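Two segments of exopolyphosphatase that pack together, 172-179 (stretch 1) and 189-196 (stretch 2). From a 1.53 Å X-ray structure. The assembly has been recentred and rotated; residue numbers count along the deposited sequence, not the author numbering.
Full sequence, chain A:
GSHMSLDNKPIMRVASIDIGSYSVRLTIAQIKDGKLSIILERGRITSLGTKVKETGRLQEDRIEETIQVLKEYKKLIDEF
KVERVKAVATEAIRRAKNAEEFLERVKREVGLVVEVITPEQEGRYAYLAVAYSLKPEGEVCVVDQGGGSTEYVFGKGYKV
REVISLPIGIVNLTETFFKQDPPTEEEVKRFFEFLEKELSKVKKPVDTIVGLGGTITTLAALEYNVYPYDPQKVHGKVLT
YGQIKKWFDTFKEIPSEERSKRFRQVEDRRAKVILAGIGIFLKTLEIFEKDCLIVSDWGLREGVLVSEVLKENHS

Stretch 1 172-179: NLTETFFK
Stretch 2, residues 189-196: KRFFEFLE

Helices can pack through largely aromatic side chains, with no direct hydrogen bond between them, and this pair from exopolyphosphatase is a compact example. Residues 172-177 end one helix, Phe178 being the first residue to leave helical geometry (phi/psi -98/78); residues 189-196 are helical throughout, near -62/-43. The axes approach to 10.3 Å, with 129° between their N-to-C directions. Register is set by Phe177 and Phe191, whose CA atoms lie 5.9 Å apart, and 364 Å² is buried in total.

Where the two backbones come nearest, the contact includes a CH-pi interaction. Phe177 (chi1 -67°, m; chi2 -67°) points toward the second helix and lays its ring over the Phe191 backbone: Phe191 CA sits 3.8 Å from the Phe177 ring centroid, only 10° off the ring normal.

Two aromatic pairs extend the contact, both oblique. The Phe177 and Phe194 rings have centroids 5.6 Å apart and planes at 39°, and Phe177 CZ reaches Phe194 CB at 3.4 Å. The Phe178 and Phe191 centroids are 5.1 Å apart, planes at 55°; although the CA-to-CB bond of Phe178 (m, chi2 -18°) runs sideways, its ring brings CE1 to 3.7 Å from Phe191 CB. Phe191 and Phe194 are both t, with chi2 of 82° and 76°.

Aliphatic packing completes the apolar surface. Leu173 (m, t) divides its methyls: Leu173 CD1 meets Phe191 CE1 at the ring edge, 3.8 Å away, and Leu195 CD2 at 4.2 Å, while Leu173 CD2 lies 3.8 Å from Phe194 CE2.

Polar linkage is left to water. One molecule donates to Phe177 O (water O to Phe177 O, 2.8 Å) and accepts from Arg190 NE (NE to water O, 2.8 Å), joining a carbonyl at the helix end to a guanidinium group across the interface.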

# COMPACT_ATOMS: atom_id res chain seq x y z
N ASN A 172 -3.47 14.87 -0.64
CA ASN A 172 -3.38 16.01 -1.55
C ASN A 172 -4.66 16.20 -2.35
O ASN A 172 -5.14 17.33 -2.51
CB ASN A 172 -2.15 15.86 -2.45
CG ASN A 172 -1.96 16.99 -3.42
OD1 ASN A 172 -2.21 18.16 -3.12
ND2 ASN A 172 -1.47 16.64 -4.59
N LEU A 173 -5.26 15.13 -2.84
CA LEU A 173 -6.51 15.28 -3.59
C LEU A 173 -7.61 15.88 -2.73
O LEU A 173 -8.37 16.75 -3.18
CB LEU A 173 -7.00 13.95 -4.13
CG LEU A 173 -6.14 13.23 -5.16
CD1 LEU A 173 -6.87 12.08 -5.80
CD2 LEU A 173 -5.59 14.20 -6.15
N THR A 174 -7.68 15.43 -1.49
CA THR A 174 -8.68 15.95 -0.53
C THR A 174 -8.47 17.44 -0.27
O THR A 174 -9.40 18.22 -0.34
CB THR A 174 -8.63 15.12 0.77
OG1 THR A 174 -8.97 13.77 0.44
CG2 THR A 174 -9.69 15.55 1.74
N GLU A 175 -7.24 17.82 0.01
CA GLU A 175 -7.00 19.24 0.27
C GLU A 175 -7.27 20.09 -0.97
O GLU A 175 -7.77 21.21 -0.90
CB GLU A 175 -5.56 19.45 0.68
CG GLU A 175 -5.27 20.90 1.12
CD GLU A 175 -4.93 21.88 -0.03
OE1 GLU A 175 -4.43 21.46 -1.10
OE2 GLU A 175 -5.19 23.09 0.13
N THR A 176 -6.89 19.57 -2.12
CA THR A 176 -6.97 20.33 -3.35
C THR A 176 -8.40 20.59 -3.77
O THR A 176 -8.77 21.72 -4.13
CB THR A 176 -6.24 19.56 -4.48
OG1 THR A 176 -4.81 19.54 -4.24
CG2 THR A 176 -6.47 20.23 -5.82
N PHE A 177 -9.21 19.53 -3.76
CA PHE A 177 -10.56 19.61 -4.32
C PHE A 177 -11.67 19.83 -3.29
O PHE A 177 -12.67 20.47 -3.60
CB PHE A 177 -10.86 18.34 -5.12
CG PHE A 177 -10.02 18.20 -6.34
CD1 PHE A 177 -10.19 19.09 -7.40
CD2 PHE A 177 -9.07 17.19 -6.46
CE1 PHE A 177 -9.39 19.01 -8.52
CE2 PHE A 177 -8.28 17.12 -7.57
CZ PHE A 177 -8.45 18.03 -8.61
N PHE A 178 -11.51 19.24 -2.12
CA PHE A 178 -12.59 19.16 -1.14
C PHE A 178 -12.40 20.26 -0.12
O PHE A 178 -11.95 20.03 1.00
CB PHE A 178 -12.67 17.78 -0.49
CG PHE A 178 -12.87 16.62 -1.45
CD1 PHE A 178 -13.33 16.80 -2.77
CD2 PHE A 178 -12.64 15.32 -1.02
CE1 PHE A 178 -13.52 15.72 -3.60
CE2 PHE A 178 -12.86 14.21 -1.89
CZ PHE A 178 -13.30 14.42 -3.15
N LYS A 179 -12.79 21.47 -0.50
CA LYS A 179 -12.65 22.60 0.41
C LYS A 179 -13.70 22.55 1.52
O LYS A 179 -13.44 23.07 2.60
CB LYS A 179 -12.71 23.94 -0.31
CG LYS A 179 -11.78 24.08 -1.53
CD LYS A 179 -10.35 23.94 -1.16
CE LYS A 179 -9.44 24.21 -2.36
NZ LYS A 179 -8.01 23.95 -2.04
N LYS A 189 -17.23 16.93 -8.64
CA LYS A 189 -17.16 16.95 -10.10
C LYS A 189 -15.75 17.30 -10.55
O LYS A 189 -15.21 16.67 -11.45
CB LYS A 189 -18.17 17.97 -10.64
CG LYS A 189 -18.15 18.20 -12.11
CD LYS A 189 -18.62 19.67 -12.42
CE LYS A 189 -17.57 20.68 -12.09
NZ LYS A 189 -17.98 22.07 -12.52
N ARG A 190 -15.17 18.34 -9.97
CA ARG A 190 -13.82 18.72 -10.35
C ARG A 190 -12.79 17.60 -10.08
O ARG A 190 -11.85 17.39 -10.86
CB ARG A 190 -13.39 19.96 -9.63
CG ARG A 190 -14.06 21.21 -10.14
CD ARG A 190 -13.49 22.47 -9.50
NE ARG A 190 -14.04 22.82 -8.18
CZ ARG A 190 -15.20 23.44 -8.00
NH1 ARG A 190 -15.63 23.74 -6.78
NH2 ARG A 190 -15.95 23.75 -9.03
N PHE A 191 -12.93 16.97 -8.92
CA PHE A 191 -12.11 15.83 -8.52
C PHE A 191 -12.20 14.74 -9.59
O PHE A 191 -11.18 14.23 -10.06
CB PHE A 191 -12.59 15.36 -7.15
CG PHE A 191 -12.22 13.97 -6.76
CD1 PHE A 191 -10.97 13.69 -6.24
CD2 PHE A 191 -13.15 12.94 -6.83
CE1 PHE A 191 -10.66 12.41 -5.86
CE2 PHE A 191 -12.84 11.67 -6.41
CZ PHE A 191 -11.60 11.41 -5.93
N PHE A 192 -13.41 14.39 -10.02
CA PHE A 192 -13.53 13.38 -11.06
C PHE A 192 -13.02 13.82 -12.44
O PHE A 192 -12.49 13.00 -13.20
CB PHE A 192 -14.97 12.84 -11.14
CG PHE A 192 -15.32 11.85 -10.05
CD1 PHE A 192 -14.57 10.70 -9.87
CD2 PHE A 192 -16.41 12.03 -9.20
CE1 PHE A 192 -14.88 9.76 -8.87
CE2 PHE A 192 -16.71 11.10 -8.19
CZ PHE A 192 -15.94 9.98 -8.04
N GLU A 193 -13.20 15.09 -12.80
CA GLU A 193 -12.63 15.60 -14.03
C GLU A 193 -11.11 15.39 -14.02
O GLU A 193 -10.51 15.04 -15.04
CB GLU A 193 -12.96 17.08 -14.21
CG GLU A 193 -14.41 17.41 -14.47
CD GLU A 193 -14.73 18.92 -14.45
OE1 GLU A 193 -13.87 19.75 -14.06
OE2 GLU A 193 -15.85 19.30 -14.85
N PHE A 194 -10.48 15.68 -12.88
CA PHE A 194 -9.04 15.52 -12.76
C PHE A 194 -8.67 14.06 -12.91
O PHE A 194 -7.72 13.71 -13.61
CB PHE A 194 -8.53 16.09 -11.42
CG PHE A 194 -7.15 15.63 -11.08
CD1 PHE A 194 -6.05 16.18 -11.73
CD2 PHE A 194 -6.95 14.61 -10.19
CE1 PHE A 194 -4.78 15.73 -11.46
CE2 PHE A 194 -5.67 14.14 -9.92
CZ PHE A 194 -4.58 14.72 -10.54
N LEU A 195 -9.41 13.17 -12.26
CA LEU A 195 -9.07 11.76 -12.30
C LEU A 195 -9.27 11.23 -13.72
O LEU A 195 -8.47 10.42 -14.17
CB LEU A 195 -9.89 10.97 -11.29
CG LEU A 195 -9.52 11.08 -9.83
CD1 LEU A 195 -10.48 10.26 -9.01
CD2 LEU A 195 -8.08 10.65 -9.60
N GLU A 196 -10.25 11.74 -14.46
CA GLU A 196 -10.47 11.32 -15.86
C GLU A 196 -9.23 11.70 -16.68
O GLU A 196 -8.74 10.90 -17.45
CB GLU A 196 -11.73 12.01 -16.41
CG GLU A 196 -11.99 11.74 -17.88
CD GLU A 196 -13.02 10.65 -18.10
OE1 GLU A 196 -14.11 10.68 -17.46
OE2 GLU A 196 -12.73 9.77 -18.94
O HOH W 1 -12.61 21.95 -5.92